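Local coordinates for NRPS (Penicillium fellutanum, PDB 6NKI), which belongs to a nonribosomal peptide synthetase (NRPS) and contains a Rossmann-type domain of the Male sterility protein family that binds NADPH, at residues 36-39 against 40-44. Sequence-based numbering, arbitrary orientation.
Sequences HILH and QLLVD
I37 and L41 lie side by side, one turn apart on helix 32-43, the crossover helix of a Rossmann-fold beta-alpha-beta unit between strands 22-27 and 47-54. Their methyls meet at I37 CG2 and L41 CD1, 4.0 Å apart; CG2 stands anti to the backbone N of I37, as the I37 chi1 of -58° requires. The next apolar pair, L38 and L42, approaches at a slant, with L38 CD1 3.5 Å from L42 CD1. Beneath both pairs runs the i to i+4 backbone ladder. L41 N bonds to I37 O at 2.9 Å, and L42 N to L38 O is nearly straight, with an N-H...O angle of 173°. The ladder weakens toward the C-terminal end: the V43 N to H39 O bond is weak, long at 3.3 Å and bent, and D44 is the first residue to leave helical torsions. Further out, the parallel sheet backs the leucine-isoleucine side, where I37 and L38 touch L26, L41 touches L24, and L38 and L42 reach V50. Other sides of the helix face different neighbours: the H39 ring stacks with W75, while the extended Q40 chain runs to helix 276-288 and its NE2 donates to D277 O. At the root of that chain, Q40 N bonds to H36 O at 2.9 Å, tilted 26° from the carbonyl plane.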
loop_
_atom_site.group_PDB
_atom_site.type_symbol
_atom_site.label_atom_id
_atom_site.label_comp_id
_atom_site.label_asym_id
_atom_site.label_seq_id
_atom_site.Cartn_x
_atom_site.Cartn_y
_atom_site.Cartn_z
ATOM N N HIS A 36 16.456 0.552 2.259
ATOM C CA HIS A 36 15.365 0.607 1.291
ATOM C C HIS A 36 15.308 1.950 0.580
ATOM O O HIS A 36 15.008 2.009 -0.628
ATOM C CB HIS A 36 14.016 0.292 1.952
ATOM C CG HIS A 36 13.839 -1.158 2.274
ATOM N ND1 HIS A 36 14.102 -1.687 3.521
ATOM C CD2 HIS A 36 13.479 -2.201 1.490
ATOM C CE1 HIS A 36 13.891 -2.990 3.499
ATOM N NE2 HIS A 36 13.515 -3.327 2.278
ATOM N N ILE A 37 15.586 3.033 1.317
ATOM C CA ILE A 37 15.794 4.313 0.660
ATOM C C ILE A 37 16.896 4.170 -0.377
ATOM O O ILE A 37 16.739 4.591 -1.528
ATOM C CB ILE A 37 16.111 5.403 1.690
ATOM C CG1 ILE A 37 14.980 5.505 2.709
ATOM C CG2 ILE A 37 16.341 6.752 0.992
ATOM C CD1 ILE A 37 15.355 6.362 3.913
ATOM N N LEU A 38 17.981 3.492 -0.010
ATOM C CA LEU A 38 19.075 3.284 -0.950
ATOM C C LEU A 38 18.579 2.565 -2.203
ATOM O O LEU A 38 18.687 3.089 -3.318
ATOM C CB LEU A 38 20.218 2.526 -0.260
ATOM C CG LEU A 38 21.447 2.371 -1.152
ATOM C CD1 LEU A 38 21.994 3.742 -1.456
ATOM C CD2 LEU A 38 22.509 1.446 -0.596
ATOM N N HIS A 39 18.001 1.373 -2.017
ATOM C CA HIS A 39 17.371 0.606 -3.098
ATOM C C HIS A 39 16.530 1.483 -4.025
ATOM O O HIS A 39 16.703 1.463 -5.252
ATOM C CB HIS A 39 16.502 -0.473 -2.479
ATOM C CG HIS A 39 15.863 -1.373 -3.475
ATOM N ND1 HIS A 39 14.685 -2.037 -3.219
ATOM C CD2 HIS A 39 16.253 -1.752 -4.713
ATOM C CE1 HIS A 39 14.363 -2.762 -4.272
ATOM N NE2 HIS A 39 15.302 -2.612 -5.189
ATOM N N GLN A 40 15.629 2.286 -3.453
ATOM C CA GLN A 40 14.689 2.976 -4.322
ATOM C C GLN A 40 15.313 4.183 -5.009
ATOM O O GLN A 40 14.874 4.558 -6.100
ATOM C CB GLN A 40 13.434 3.367 -3.547
ATOM C CG GLN A 40 12.611 2.188 -3.083
ATOM C CD GLN A 40 11.392 2.613 -2.299
ATOM O OE1 GLN A 40 11.104 3.802 -2.179
ATOM N NE2 GLN A 40 10.702 1.646 -1.710
ATOM N N LEU A 41 16.319 4.820 -4.407
ATOM C CA LEU A 41 17.056 5.854 -5.143
ATOM C C LEU A 41 17.728 5.265 -6.376
ATOM O O LEU A 41 17.475 5.699 -7.499
ATOM C CB LEU A 41 18.095 6.526 -4.245
ATOM C CG LEU A 41 17.487 7.374 -3.145
ATOM C CD1 LEU A 41 18.560 7.770 -2.169
ATOM C CD2 LEU A 41 16.801 8.591 -3.735
ATOM N N LEU A 42 18.535 4.224 -6.181
ATOM C CA LEU A 42 19.244 3.571 -7.274
ATOM C C LEU A 42 18.316 3.142 -8.420
ATOM O O LEU A 42 18.777 3.022 -9.562
ATOM C CB LEU A 42 20.014 2.368 -6.720
ATOM C CG LEU A 42 21.393 2.606 -6.081
ATOM C CD1 LEU A 42 21.322 3.460 -4.852
ATOM C CD2 LEU A 42 22.027 1.297 -5.694
ATOM N N VAL A 43 17.023 2.912 -8.170
ATOM C CA VAL A 43 16.200 2.518 -9.315
ATOM C C VAL A 43 15.623 3.737 -10.037
ATOM O O VAL A 43 15.391 3.680 -11.251
ATOM C CB VAL A 43 15.092 1.509 -8.924
ATOM C CG1 VAL A 43 15.707 0.251 -8.297
ATOM C CG2 VAL A 43 13.990 2.132 -8.027
ATOM N N ASP A 44 15.390 4.848 -9.336
ATOM C CA ASP A 44 14.947 6.060 -10.013
ATOM C C ASP A 44 15.963 6.470 -11.073
ATOM O O ASP A 44 17.173 6.291 -10.908
ATOM C CB ASP A 44 14.746 7.210 -9.021
ATOM C CG ASP A 44 14.192 8.477 -9.693
ATOM O OD1 ASP A 44 12.963 8.557 -9.902
ATOM O OD2 ASP A 44 14.983 9.379 -10.054
#